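Putative peptidase (Parabacteroides merdae, PDB 4L8K) probably hydrolyses peptide bonds as a serine-type peptidase of family S41, a member of the ClpP/crotonase clan. Local coordinates at residues S130-N135 with D166-R171; T179-Y184 with P196-L201; T239-R244 with T286-T291. All blocks are in the same frame, centred on the assembly; numbering follows the deposited sequence.

Contact 1: S130-N135 with D166-R171; sequences SGVGEN and DRIASR
NH2 of Arg-171 holds Glu-134 at two places at once. It donates almost straight to OE1 of Glu-134 (2.9 Å, 174° at the hydrogen), meeting that oxygen's anti lone pair in a salt bridge whose carboxylate and guanidinium planes lie only 14° apart. It also donates to the backbone O of Glu-134 at 2.9 Å, on a lone pair in the carbonyl plane, so that side chain and main chain of one residue are gripped by a single nitrogen. A water completes the arrangement, accepting from NE of Arg-171 and donating to both OE1 of Glu-134 and the backbone O of Arg-167. NH1 of Arg-171 has a salt bridge of its own to Asp-138. The other carboxylate oxygen serves the second arginine: OE2 of Glu-134 lies 3.4 Å from NE of Arg-167, a longer salt bridge with the planes turned obliquely. Glu-134 opens helix 134-143, for which Gly-133 is the N-cap residue; that helix is the connection of a beta-alpha-beta crossover between the parallel strands 120-125 and 149-153, and the contact fastens its start to segment 166-171 through Arg-167 and Arg-171. Arg-167 has CG anti to the backbone N and bends at chi3 (-78°), which places NE beside the carboxylate. From there NH1 of Arg-167 donates to O of Val-132 at 2.8 Å, the oxygen lying in the guanidinium plane. An alanine in place of Arg-167 would probably leave O of Val-132 without this donor and OE2 of Glu-134 without this salt-bridge partner. Below the charged groups the chemistry turns apolar, with CG1 of Val-132 at 4.4 Å from CG1 of Ile-168 and both side chains resting on Tyr-125 of strand 120-125.

Contact 2: T179-Y184 with P196-L201; sequences TGYTQY and PNPVYL
Thr-179 and Leu-201 make the tightest side-chain contact of this antiparallel pair: CG2 of Thr-179 presses to 3.5 Å from CB of Leu-201, closer than carbons usually pack. Here too the backbone bond is short and straight, N of Thr-179 to O of Val-199 at 2.8 Å, and OG1 of Thr-179 is hydrogen-bonded to a bound methylpentanediol, probably from the crystallisation liquor. Next in line, Gly-180 takes backbone angles that would jam a side chain against the carbonyl O of Thr-179. On the face carrying Tyr-181 and Pro-198, the tyrosine ring meets the proline carbons obliquely; CG of Tyr-181, anti to the carbonyl carbon (chi1 -57°), starts the ring 3.9 Å from CB of Pro-196, and CD2 of Tyr-181 lies 3.7 Å from that carbon. The face with Thr-182, Asn-197 and Val-199 is looser: the side chains of Thr-182 and Val-199 cross at about a right angle, CG2 to CG2 4.0 Å, and Asn-197 is exposed. Backbone bonds still close this end, N of Asn-197 reaching O of Thr-182 at 2.7 Å. Together the strands form a hairpin with a long connecting loop. Strand 177-182 is the middle of a small antiparallel sheet, between 197-201 and 270-271, while Leu-201 rests on Asp-166 and Ala-169 of helix 162-169.

Contact 3: T239-R244 with T286-T291; sequences TVMGDR and TAVAIT
Met-241, present as selenomethionine, spans the side of this parallel strand pair from Thr-286 to Val-288. Its CB lies 3.9 Å from the backbone O of Thr-286. CG, set anti to the backbone N (chi1 174°), comes up against CG2 of Val-288 at 3.6 Å, the closest side-chain approach between the segments. SE passes the same methyl, CG2 of Val-288, at 4.0 Å. A bend at chi3 (-60°) then turns CE back toward Thr-286, whose CB it approaches to 4.4 Å. The same side chain also touches Ala-305, Ala-306 and Leu-309 of helix 301-311, and Val-288 touches Ile-302 there, so the helix covers this side of the strands. Three backbone bonds form the ladder beneath. N of Thr-286 donates to O of Val-240 at 3.2 Å, N of Gly-242 donates in turn to O of Thr-286, and N of Val-288 closes the series on O of Gly-242 at 3.0 Å. The backbone of Gly-242 adopts angles at which a side chain would collide with the carbonyl O of Met-241, and its CA makes a C-H...O contact with O of Val-288. Strand 286-287 thus adds a short parallel edge strand beside 238-242 in the mixed sheet, backed by a helix, a layered alpha/beta arrangement consistent with the ClpP/crotonase fold of the S41 catalytic domain.

How the contacts relate
Contacts 1 and 3 are partly buried and belong to the alpha/beta body around the mixed sheet, whereas contact 2 lies at the surface in a separate three-stranded sheet. Charge dominates contact 1, where the start of helix 134-143 meets helix 162-169 and the residues after it; backbone ladders carry the other two, antiparallel in contact 2 and parallel in contact 3, with apolar side chains filling in. Contacts 1 and 2 touch through Leu-201, which packs against segment 166-171, so that segment belongs to both neighbourhoods. Contact 3 stands apart, its nearest atoms about 11 Å from those of contact 1.

Contact 1: S130-N135 with D166-R171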
loop_
_atom_site.group_PDB
_atom_site.type_symbol
_atom_site.label_atom_id
_atom_site.label_comp_id
_atom_site.label_asym_id
_atom_site.label_seq_id
_atom_site.Cartn_x
_atom_site.Cartn_y
_atom_site.Cartn_z
ATOM N N SER A 130 9.692 -9.536 4.019
ATOM C CA SER A 130 9.867 -10.872 4.570
ATOM C C SER A 130 9.413 -11.850 3.496
ATOM O O SER A 130 8.227 -11.929 3.188
ATOM C CB SER A 130 9.083 -11.019 5.874
ATOM O OG SER A 130 9.664 -12.024 6.686
ATOM N N GLY A 131 10.379 -12.517 2.884
ATOM C CA GLY A 131 10.183 -13.457 1.791
ATOM C C GLY A 131 9.275 -14.648 1.999
ATOM O O GLY A 131 9.165 -15.207 3.099
ATOM N N VAL A 132 8.656 -15.062 0.892
ATOM C CA VAL A 132 7.768 -16.220 0.838
ATOM C C VAL A 132 8.247 -17.042 -0.353
ATOM O O VAL A 132 8.357 -16.512 -1.448
ATOM C CB VAL A 132 6.248 -15.801 0.792
ATOM C CG1 VAL A 132 5.360 -16.905 0.305
ATOM C CG2 VAL A 132 5.766 -15.345 2.156
ATOM N N GLY A 133 8.602 -18.297 -0.117
ATOM C CA GLY A 133 9.029 -19.210 -1.178
ATOM C C GLY A 133 7.851 -19.948 -1.789
ATOM O O GLY A 133 6.727 -19.856 -1.279
ATOM N N GLU A 134 8.096 -20.660 -2.900
ATOM C CA GLU A 134 7.083 -21.435 -3.624
ATOM C C GLU A 134 6.554 -22.592 -2.770
ATOM O O GLU A 134 5.359 -22.877 -2.814
ATOM C CB GLU A 134 7.625 -21.982 -4.970
ATOM C CG GLU A 134 8.168 -20.933 -5.933
ATOM C CD GLU A 134 7.197 -19.962 -6.589
ATOM O OE1 GLU A 134 5.980 -19.973 -6.273
ATOM O OE2 GLU A 134 7.676 -19.161 -7.423
ATOM N N ASN A 135 7.445 -23.246 -1.987
ATOM C CA ASN A 135 7.080 -24.352 -1.091
ATOM C C ASN A 135 6.251 -23.822 0.074
ATOM O O ASN A 135 5.228 -24.416 0.384
ATOM C CB ASN A 135 8.314 -25.127 -0.605
ATOM C CG ASN A 135 9.019 -25.914 -1.689
ATOM O OD1 ASN A 135 8.453 -26.322 -2.682
ATOM N ND2 ASN A 135 10.275 -26.178 -1.508
ATOM N N ASP A 166 4.305 -10.328 -6.767
ATOM C CA ASP A 166 3.996 -11.096 -7.986
ATOM C C ASP A 166 3.869 -12.588 -7.723
ATOM O O ASP A 166 2.989 -13.226 -8.298
ATOM C CB ASP A 166 5.078 -10.879 -9.066
ATOM C CG ASP A 166 4.719 -9.857 -10.122
ATOM O OD1 ASP A 166 4.213 -8.769 -9.754
ATOM O OD2 ASP A 166 5.005 -10.107 -11.301
ATOM N N ARG A 167 4.738 -13.152 -6.870
ATOM C CA ARG A 167 4.745 -14.580 -6.537
ATOM C C ARG A 167 3.461 -14.987 -5.802
ATOM O O ARG A 167 2.903 -16.031 -6.116
ATOM C CB ARG A 167 5.986 -14.920 -5.686
ATOM C CG ARG A 167 6.129 -16.399 -5.362
ATOM C CD ARG A 167 7.369 -16.639 -4.542
ATOM N NE ARG A 167 8.576 -16.629 -5.376
ATOM C CZ ARG A 167 9.827 -16.610 -4.923
ATOM N NH1 ARG A 167 10.074 -16.598 -3.615
ATOM N NH2 ARG A 167 10.837 -16.565 -5.767
ATOM N N ILE A 168 2.988 -14.174 -4.845
ATOM C CA ILE A 168 1.745 -14.489 -4.122
ATOM C C ILE A 168 0.531 -14.283 -5.060
ATOM O O ILE A 168 -0.231 -15.219 -5.241
ATOM C CB ILE A 168 1.597 -13.710 -2.784
ATOM C CG1 ILE A 168 2.717 -14.107 -1.804
ATOM C CG2 ILE A 168 0.230 -13.968 -2.146
ATOM C CD1 ILE A 168 3.048 -12.956 -0.792
ATOM N N ALA A 169 0.396 -13.098 -5.695
ATOM C CA ALA A 169 -0.738 -12.762 -6.580
ATOM C C ALA A 169 -0.953 -13.770 -7.706
ATOM O O ALA A 169 -2.108 -14.071 -8.028
ATOM C CB ALA A 169 -0.557 -11.372 -7.163
ATOM N N SER A 170 0.142 -14.297 -8.290
ATOM C CA SER A 170 0.097 -15.254 -9.405
ATOM C C SER A 170 -0.568 -16.614 -9.018
ATOM O O SER A 170 -1.002 -17.346 -9.913
ATOM C CB SER A 170 1.490 -15.464 -9.996
ATOM O OG SER A 170 2.337 -16.141 -9.085
ATOM N N ARG A 171 -0.721 -16.895 -7.698
ATOM C CA ARG A 171 -1.373 -18.090 -7.162
ATOM C C ARG A 171 -2.900 -17.994 -7.199
ATOM O O ARG A 171 -3.571 -18.984 -6.951
ATOM C CB ARG A 171 -0.926 -18.359 -5.715
ATOM C CG ARG A 171 0.572 -18.621 -5.547
ATOM C CD ARG A 171 1.021 -19.828 -6.356
ATOM N NE ARG A 171 2.383 -20.235 -6.023
ATOM C CZ ARG A 171 2.687 -21.259 -5.238
ATOM N NH1 ARG A 171 1.732 -22.022 -4.736
ATOM N NH2 ARG A 171 3.955 -21.549 -4.977
HETATM O O HOH W 1 3.990 -18.272 -7.307
#

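Contact 2: T179-Y184 with P196-L201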
loop_
_atom_site.group_PDB
_atom_site.type_symbol
_atom_site.label_atom_id
_atom_site.label_comp_id
_atom_site.label_asym_id
_atom_site.label_seq_id
_atom_site.Cartn_x
_atom_site.Cartn_y
_atom_site.Cartn_z
ATOM N N THR A 179 -2.839 -6.234 -15.435
ATOM C CA THR A 179 -2.946 -5.861 -14.011
ATOM C C THR A 179 -3.135 -4.355 -13.831
ATOM O O THR A 179 -3.609 -3.894 -12.793
ATOM C CB THR A 179 -1.720 -6.349 -13.215
ATOM O OG1 THR A 179 -0.558 -5.608 -13.596
ATOM C CG2 THR A 179 -1.486 -7.843 -13.348
ATOM N N GLY A 180 -2.766 -3.609 -14.858
ATOM C CA GLY A 180 -2.849 -2.163 -14.871
ATOM C C GLY A 180 -1.788 -1.595 -15.771
ATOM O O GLY A 180 -1.318 -2.275 -16.696
ATOM N N TYR A 181 -1.432 -0.331 -15.512
ATOM C CA TYR A 181 -0.486 0.426 -16.323
ATOM C C TYR A 181 0.487 1.219 -15.480
ATOM O O TYR A 181 0.184 1.574 -14.332
ATOM C CB TYR A 181 -1.242 1.432 -17.240
ATOM C CG TYR A 181 -2.265 0.814 -18.169
ATOM C CD1 TYR A 181 -3.574 0.600 -17.754
ATOM C CD2 TYR A 181 -1.950 0.532 -19.504
ATOM C CE1 TYR A 181 -4.522 0.027 -18.604
ATOM C CE2 TYR A 181 -2.899 -0.017 -20.371
ATOM C CZ TYR A 181 -4.182 -0.275 -19.912
ATOM O OH TYR A 181 -5.127 -0.797 -20.756
ATOM N N THR A 182 1.638 1.561 -16.090
ATOM C CA THR A 182 2.635 2.452 -15.490
ATOM C C THR A 182 2.904 3.583 -16.480
ATOM O O THR A 182 2.792 3.393 -17.684
ATOM C CB THR A 182 3.935 1.717 -15.068
ATOM O OG1 THR A 182 4.527 1.078 -16.205
ATOM C CG2 THR A 182 3.707 0.690 -13.942
ATOM N N GLN A 183 3.220 4.760 -15.961
ATOM C CA GLN A 183 3.616 5.954 -16.708
ATOM C C GLN A 183 4.880 6.463 -16.092
ATOM O O GLN A 183 5.067 6.266 -14.901
ATOM C CB GLN A 183 2.541 7.045 -16.620
ATOM C CG GLN A 183 1.284 6.757 -17.381
ATOM C CD GLN A 183 0.429 7.986 -17.424
ATOM O OE1 GLN A 183 -0.294 8.292 -16.483
ATOM N NE2 GLN A 183 0.484 8.716 -18.527
ATOM N N TYR A 184 5.743 7.131 -16.841
ATOM C CA TYR A 184 6.905 7.701 -16.179
ATOM C C TYR A 184 7.098 9.134 -16.678
ATOM O O TYR A 184 6.605 9.497 -17.751
ATOM C CB TYR A 184 8.162 6.822 -16.288
ATOM C CG TYR A 184 8.791 6.705 -17.657
ATOM C CD1 TYR A 184 8.441 5.670 -18.520
ATOM C CD2 TYR A 184 9.831 7.551 -18.040
ATOM C CE1 TYR A 184 9.068 5.517 -19.757
ATOM C CE2 TYR A 184 10.457 7.413 -19.277
ATOM C CZ TYR A 184 10.074 6.393 -20.133
ATOM O OH TYR A 184 10.678 6.271 -21.365
ATOM N N PRO A 196 0.482 5.339 -21.029
ATOM C CA PRO A 196 0.351 4.195 -20.093
ATOM C C PRO A 196 0.885 2.888 -20.679
ATOM O O PRO A 196 0.528 2.511 -21.788
ATOM C CB PRO A 196 -1.153 4.124 -19.836
ATOM C CG PRO A 196 -1.644 5.527 -20.101
ATOM C CD PRO A 196 -0.823 6.004 -21.246
ATOM N N ASN A 197 1.836 2.270 -19.983
ATOM C CA ASN A 197 2.447 1.019 -20.415
ATOM C C ASN A 197 1.745 -0.167 -19.722
ATOM O O ASN A 197 1.767 -0.247 -18.490
ATOM C CB ASN A 197 3.959 1.011 -20.128
ATOM C CG ASN A 197 4.612 -0.296 -20.515
ATOM O OD1 ASN A 197 4.719 -0.631 -21.692
ATOM N ND2 ASN A 197 4.966 -1.109 -19.536
ATOM N N PRO A 198 1.128 -1.095 -20.489
ATOM C CA PRO A 198 0.432 -2.235 -19.855
ATOM C C PRO A 198 1.370 -3.213 -19.142
ATOM O O PRO A 198 2.441 -3.550 -19.646
ATOM C CB PRO A 198 -0.283 -2.920 -21.026
ATOM C CG PRO A 198 0.509 -2.566 -22.211
ATOM C CD PRO A 198 1.012 -1.154 -21.964
ATOM N N VAL A 199 0.952 -3.659 -17.962
ATOM C CA VAL A 199 1.684 -4.613 -17.147
ATOM C C VAL A 199 0.796 -5.859 -17.050
ATOM O O VAL A 199 -0.391 -5.746 -16.760
ATOM C CB VAL A 199 2.087 -4.027 -15.756
ATOM C CG1 VAL A 199 2.867 -5.049 -14.932
ATOM C CG2 VAL A 199 2.897 -2.749 -15.903
ATOM N N TYR A 200 1.362 -7.036 -17.332
ATOM C CA TYR A 200 0.626 -8.301 -17.278
ATOM C C TYR A 200 1.181 -9.233 -16.217
ATOM O O TYR A 200 2.346 -9.129 -15.870
ATOM C CB TYR A 200 0.679 -9.018 -18.642
ATOM C CG TYR A 200 0.078 -8.218 -19.773
ATOM C CD1 TYR A 200 -1.271 -8.326 -20.085
ATOM C CD2 TYR A 200 0.859 -7.346 -20.532
ATOM C CE1 TYR A 200 -1.839 -7.568 -21.105
ATOM C CE2 TYR A 200 0.302 -6.588 -21.562
ATOM C CZ TYR A 200 -1.047 -6.705 -21.845
ATOM O OH TYR A 200 -1.590 -5.976 -22.871
ATOM N N LEU A 201 0.352 -10.161 -15.733
ATOM C CA LEU A 201 0.737 -11.193 -14.775
ATOM C C LEU A 201 0.206 -12.549 -15.275
ATOM O O LEU A 201 -0.935 -12.646 -15.741
ATOM C CB LEU A 201 0.243 -10.881 -13.353
ATOM C CG LEU A 201 0.710 -11.813 -12.190
ATOM C CD1 LEU A 201 2.223 -11.756 -11.973
ATOM C CD2 LEU A 201 0.015 -11.451 -10.890
#

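Contact 3: T239-R244 with T286-T291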
loop_
_atom_site.group_PDB
_atom_site.type_symbol
_atom_site.label_atom_id
_atom_site.label_comp_id
_atom_site.label_asym_id
_atom_site.label_seq_id
_atom_site.Cartn_x
_atom_site.Cartn_y
_atom_site.Cartn_z
ATOM N N THR A 239 -12.687 -10.651 -2.671
ATOM C CA THR A 239 -13.358 -9.505 -2.067
ATOM C C THR A 239 -12.314 -8.801 -1.195
ATOM O O THR A 239 -11.616 -9.467 -0.431
ATOM C CB THR A 239 -14.604 -9.896 -1.266
ATOM O OG1 THR A 239 -15.465 -10.669 -2.089
ATOM C CG2 THR A 239 -15.349 -8.677 -0.723
ATOM N N VAL A 240 -12.178 -7.486 -1.340
ATOM C CA VAL A 240 -11.293 -6.675 -0.519
ATOM C C VAL A 240 -12.159 -6.046 0.576
ATOM O O VAL A 240 -13.213 -5.474 0.300
ATOM C CB VAL A 240 -10.478 -5.615 -1.323
ATOM C CG1 VAL A 240 -9.572 -4.797 -0.383
ATOM C CG2 VAL A 240 -9.646 -6.287 -2.418
HETATM N N MSE A 241 -11.718 -6.175 1.830
HETATM C CA MSE A 241 -12.485 -5.678 2.959
HETATM C C MSE A 241 -11.592 -4.906 3.947
HETATM O O MSE A 241 -10.437 -5.245 4.124
HETATM C CB MSE A 241 -13.151 -6.889 3.623
HETATM C CG MSE A 241 -13.901 -6.588 4.914
HETATM SE SE MSE A 241 -14.731 -8.191 5.599
HETATM C CE MSE A 241 -15.867 -8.695 4.204
ATOM N N GLY A 242 -12.174 -3.913 4.610
ATOM C CA GLY A 242 -11.496 -3.123 5.619
ATOM C C GLY A 242 -11.568 -1.648 5.301
ATOM O O GLY A 242 -12.660 -1.085 5.168
ATOM N N ASP A 243 -10.410 -1.022 5.141
ATOM C CA ASP A 243 -10.359 0.411 4.866
ATOM C C ASP A 243 -9.518 0.695 3.621
ATOM O O ASP A 243 -8.818 -0.194 3.096
ATOM C CB ASP A 243 -9.781 1.152 6.093
ATOM C CG ASP A 243 -10.077 2.652 6.191
ATOM O OD1 ASP A 243 -10.824 3.182 5.319
ATOM O OD2 ASP A 243 -9.556 3.296 7.126
ATOM N N ARG A 244 -9.627 1.938 3.132
ATOM C CA ARG A 244 -8.875 2.405 1.969
ATOM C C ARG A 244 -7.377 2.181 2.233
ATOM O O ARG A 244 -6.892 2.431 3.350
ATOM C CB ARG A 244 -9.197 3.889 1.693
ATOM C CG ARG A 244 -8.513 4.521 0.473
ATOM C CD ARG A 244 -8.970 5.973 0.331
ATOM N NE ARG A 244 -8.358 6.712 -0.782
ATOM C CZ ARG A 244 -8.687 6.582 -2.068
ATOM N NH1 ARG A 244 -9.583 5.682 -2.447
ATOM N NH2 ARG A 244 -8.098 7.333 -2.985
ATOM N N THR A 286 -15.901 -3.828 0.468
ATOM C CA THR A 286 -16.757 -3.703 1.634
ATOM C C THR A 286 -15.987 -2.974 2.714
ATOM O O THR A 286 -14.988 -3.494 3.216
ATOM C CB THR A 286 -17.253 -5.093 2.112
ATOM O OG1 THR A 286 -17.830 -5.783 1.006
ATOM C CG2 THR A 286 -18.277 -4.993 3.254
ATOM N N ALA A 287 -16.454 -1.765 3.065
ATOM C CA ALA A 287 -15.840 -0.977 4.120
ATOM C C ALA A 287 -16.250 -1.557 5.492
ATOM O O ALA A 287 -17.439 -1.716 5.766
ATOM C CB ALA A 287 -16.254 0.491 3.997
ATOM N N VAL A 288 -15.257 -1.949 6.310
ATOM C CA VAL A 288 -15.452 -2.500 7.655
ATOM C C VAL A 288 -14.395 -1.851 8.549
ATOM O O VAL A 288 -13.222 -1.813 8.184
ATOM C CB VAL A 288 -15.439 -4.072 7.762
ATOM C CG1 VAL A 288 -15.812 -4.526 9.173
ATOM C CG2 VAL A 288 -16.379 -4.732 6.757
ATOM N N ALA A 289 -14.814 -1.337 9.706
ATOM C CA ALA A 289 -13.939 -0.711 10.696
ATOM C C ALA A 289 -14.007 -1.473 12.002
ATOM O O ALA A 289 -15.102 -1.885 12.397
ATOM C CB ALA A 289 -14.349 0.764 10.931
ATOM N N ILE A 290 -12.860 -1.633 12.700
ATOM C CA ILE A 290 -12.854 -2.257 14.035
ATOM C C ILE A 290 -13.633 -1.314 14.991
ATOM O O ILE A 290 -13.388 -0.111 15.017
ATOM C CB ILE A 290 -11.433 -2.614 14.550
ATOM C CG1 ILE A 290 -10.786 -3.687 13.623
ATOM C CG2 ILE A 290 -11.484 -3.125 16.027
ATOM C CD1 ILE A 290 -9.381 -4.107 14.042
ATOM N N THR A 291 -14.631 -1.867 15.689
ATOM C CA THR A 291 -15.462 -1.076 16.587
ATOM C C THR A 291 -14.919 -1.100 17.998
ATOM O O THR A 291 -14.246 -2.055 18.392
ATOM C CB THR A 291 -16.906 -1.551 16.542
ATOM O OG1 THR A 291 -16.964 -2.866 17.075
ATOM C CG2 THR A 291 -17.477 -1.512 15.140
#